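PDB 2JJX: uridylate kinase from Bacillus anthracis, which catalyses the ATP-dependent phosphorylation of UMP to UDP in pyrimidine biosynthesis and probably responds to nucleotide bound at a separate allosteric site. Local coordinates for residues 163-168 with 218-223. Residues are numbered along the deposited sequence; the frame is centred on the assembly and turned at random.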
ATOM      1  N   ASP A 163       0.841  32.354  -0.597  1.00 40.34           N
ATOM      2  CA  ASP A 163       0.748  33.754  -0.205  1.00 40.33           C
ATOM      3  C   ASP A 163      -0.718  34.213  -0.177  1.00 47.13           C
ATOM      4  O   ASP A 163      -1.061  35.227   0.441  1.00 50.31           O
ATOM      5  CB  ASP A 163       1.491  34.607  -1.231  1.00 45.05           C
ATOM      6  CG  ASP A 163       2.989  34.658  -0.981  1.00 61.82           C
ATOM      7  OD1 ASP A 163       3.427  34.328   0.141  1.00 68.02           O
ATOM      8  OD2 ASP A 163       3.729  35.093  -1.887  1.00 66.28           O
ATOM      9  N   ALA A 164      -1.561  33.519  -0.935  1.00 38.37           N
ATOM     10  CA  ALA A 164      -2.967  33.869  -1.053  1.00 31.99           C
ATOM     11  C   ALA A 164      -3.755  32.702  -1.658  1.00 35.50           C
ATOM     12  O   ALA A 164      -3.170  31.815  -2.265  1.00 35.37           O
ATOM     13  CB  ALA A 164      -3.115  35.099  -1.881  1.00 29.16           C
ATOM     14  N   ILE A 165      -5.071  32.681  -1.450  1.00 25.68           N
ATOM     15  CA  ILE A 165      -5.918  31.685  -2.082  1.00 23.45           C
ATOM     16  C   ILE A 165      -6.894  32.439  -2.960  1.00 35.38           C
ATOM     17  O   ILE A 165      -7.603  33.311  -2.489  1.00 39.09           O
ATOM     18  CB  ILE A 165      -6.647  30.744  -1.115  1.00 24.94           C
ATOM     19  CG1 ILE A 165      -7.405  29.701  -1.926  1.00 26.07           C
ATOM     20  CG2 ILE A 165      -7.679  31.476  -0.332  1.00 25.49           C
ATOM     21  CD1 ILE A 165      -8.419  28.929  -1.127  1.00 34.91           C
ATOM     22  N   LEU A 166      -6.859  32.183  -4.259  1.00 34.24           N
ATOM     23  CA  LEU A 166      -7.772  32.862  -5.153  1.00 32.43           C
ATOM     24  C   LEU A 166      -8.938  31.925  -5.401  1.00 38.23           C
ATOM     25  O   LEU A 166      -8.764  30.810  -5.868  1.00 42.33           O
ATOM     26  CB  LEU A 166      -7.064  33.262  -6.450  1.00 31.28           C
ATOM     27  CG  LEU A 166      -5.632  33.780  -6.337  1.00 29.77           C
ATOM     28  CD1 LEU A 166      -4.961  33.515  -7.665  1.00 28.07           C
ATOM     29  CD2 LEU A 166      -5.615  35.247  -6.036  1.00 34.81           C
ATOM     30  N   VAL A 167     -10.100  32.324  -4.910  1.00 35.34           N
ATOM     31  CA  VAL A 167     -11.301  31.530  -5.059  1.00 32.98           C
ATOM     32  C   VAL A 167     -12.147  32.032  -6.226  1.00 42.49           C
ATOM     33  O   VAL A 167     -12.843  33.049  -6.145  1.00 43.86           O
ATOM     34  CB  VAL A 167     -12.041  31.413  -3.745  1.00 36.91           C
ATOM     35  CG1 VAL A 167     -11.346  32.228  -2.682  1.00 41.66           C
ATOM     36  CG2 VAL A 167     -13.496  31.807  -3.899  1.00 36.33           C
ATOM     37  N   ALA A 168     -11.938  31.398  -7.369  1.00 46.43           N
ATOM     38  CA  ALA A 168     -12.645  31.772  -8.576  1.00 50.47           C
ATOM     39  C   ALA A 168     -14.141  31.445  -8.537  1.00 67.96           C
ATOM     40  O   ALA A 168     -14.547  30.306  -8.324  1.00 72.98           O
ATOM     41  CB  ALA A 168     -11.986  31.112  -9.774  1.00 50.29           C
ATOM     42  N   LEU A 218      -4.095  33.293   5.936  1.00 41.31           N
ATOM     43  CA  LEU A 218      -4.208  33.193   4.484  1.00 36.80           C
ATOM     44  C   LEU A 218      -5.200  34.220   3.973  1.00 43.62           C
ATOM     45  O   LEU A 218      -6.331  34.325   4.432  1.00 51.42           O
ATOM     46  CB  LEU A 218      -4.680  31.799   4.045  1.00 34.60           C
ATOM     47  CG  LEU A 218      -4.201  31.154   2.726  1.00 30.04           C
ATOM     48  CD1 LEU A 218      -5.342  30.663   1.869  1.00 24.03           C
ATOM     49  CD2 LEU A 218      -3.212  31.954   1.919  1.00 39.79           C
ATOM     50  N   PRO A 219      -4.787  34.985   2.982  1.00 33.82           N
ATOM     51  CA  PRO A 219      -5.743  35.946   2.432  1.00 29.99           C
ATOM     52  C   PRO A 219      -6.507  35.227   1.312  1.00 39.96           C
ATOM     53  O   PRO A 219      -5.971  34.342   0.628  1.00 38.16           O
ATOM     54  CB  PRO A 219      -4.849  37.056   1.851  1.00 29.75           C
ATOM     55  CG  PRO A 219      -3.413  36.568   1.981  1.00 34.01           C
ATOM     56  CD  PRO A 219      -3.408  35.487   3.047  1.00 33.35           C
ATOM     57  N   ALA A 220      -7.766  35.598   1.112  1.00 36.95           N
ATOM     58  CA  ALA A 220      -8.540  34.995   0.040  1.00 33.63           C
ATOM     59  C   ALA A 220      -9.045  36.052  -0.916  1.00 41.57           C
ATOM     60  O   ALA A 220      -9.418  37.131  -0.490  1.00 44.20           O
ATOM     61  CB  ALA A 220      -9.711  34.214   0.603  1.00 31.22           C
ATOM     62  N   HIS A 221      -9.155  35.702  -2.194  1.00 37.09           N
ATOM     63  CA  HIS A 221      -9.735  36.600  -3.172  1.00 35.49           C
ATOM     64  C   HIS A 221     -10.924  35.941  -3.833  1.00 46.65           C
ATOM     65  O   HIS A 221     -10.811  34.844  -4.356  1.00 53.42           O
ATOM     66  CB  HIS A 221      -8.704  37.001  -4.213  1.00 38.04           C
ATOM     67  CG  HIS A 221      -7.655  37.930  -3.685  1.00 44.10           C
ATOM     68  ND1 HIS A 221      -7.759  39.300  -3.792  1.00 47.52           N
ATOM     69  CD2 HIS A 221      -6.478  37.691  -3.054  1.00 47.01           C
ATOM     70  CE1 HIS A 221      -6.703  39.864  -3.234  1.00 46.64           C
ATOM     71  NE2 HIS A 221      -5.905  38.910  -2.787  1.00 45.87           N
ATOM     72  N   VAL A 222     -12.086  36.576  -3.746  1.00 42.35           N
ATOM     73  CA  VAL A 222     -13.274  36.065  -4.417  1.00 39.96           C
ATOM     74  C   VAL A 222     -13.534  36.995  -5.596  1.00 43.44           C
ATOM     75  O   VAL A 222     -13.501  38.221  -5.463  1.00 37.74           O
ATOM     76  CB  VAL A 222     -14.466  35.921  -3.444  1.00 42.76           C
ATOM     77  CG1 VAL A 222     -15.673  35.269  -4.133  1.00 42.41           C
ATOM     78  CG2 VAL A 222     -14.050  35.103  -2.219  1.00 41.62           C
ATOM     79  N   PHE A 223     -13.659  36.417  -6.783  1.00 43.13           N
ATOM     80  CA  PHE A 223     -13.756  37.241  -7.978  1.00 41.90           C
ATOM     81  C   PHE A 223     -14.369  36.475  -9.120  1.00 46.21           C
ATOM     82  O   PHE A 223     -14.565  35.272  -9.020  1.00 45.00           O
ATOM     83  CB  PHE A 223     -12.358  37.693  -8.399  1.00 44.22           C
ATOM     84  CG  PHE A 223     -11.418  36.553  -8.702  1.00 46.41           C
ATOM     85  CD1 PHE A 223     -10.528  36.083  -7.746  1.00 46.29           C
ATOM     86  CD2 PHE A 223     -11.493  35.889  -9.915  1.00 46.75           C
ATOM     87  CE1 PHE A 223      -9.733  34.991  -8.014  1.00 48.61           C
ATOM     88  CE2 PHE A 223     -10.671  34.826 -10.188  1.00 49.00           C
ATOM     89  CZ  PHE A 223      -9.799  34.368  -9.237  1.00 47.76           C
TER
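Ile165 N donates to Pro219 O at 2.8 Å, the first of three backbone hydrogen bonds that join the parallel strands 164-168 and 220-223, this one from the residue just before the second of them. His221 then bonds to both sides of Leu166. His221 N reaches Ile165 O at 2.9 Å. His221 O accepts from Val167 N at 2.7 Å. Beyond this the strands draw apart, with Val167 O and Phe223 N 3.5 Å from each other and no hydrogen bond between them; Val222 CA still points a CA-H...O contact at Val167 O, as Ala220 CA does at Ile165 O.

On the face carrying Leu166, His221, Ala168 and Phe223, the Phe223 ring leans back over 163-168. Its CG sits between the backbone N and the carbonyl carbon (chi1 59°), and the ring lays one face over Ala168 CA in a CH-pi contact, 4.2 Å from CA to the ring centroid. Leu166 CB meets the same ring at its edge, 3.5 Å from CE1. Leu166 and His221 run side by side, CD2 of the leucine near the imidazole, whose NE2 is hydrogen-bonded to Tyr12 OH. Helix 230-235 packs on this face through Met231, Val230 and Ile234.

On the other face Ile165 CG2 rests on Ala220 CB at 3.5 Å. Val167 CG2 meets Val222 CG2. The Leu218 side chain, from the loop before the strand, crosses that of Ile165 at about a right angle, CD1 against Ile165 CB and CG2; helix 150-160 touches both.

Strand 14-19 flanks 164-169 on its other edge, which places this pair in the buried, largely parallel central sheet, sandwiched between helices, of the amino acid kinase fold.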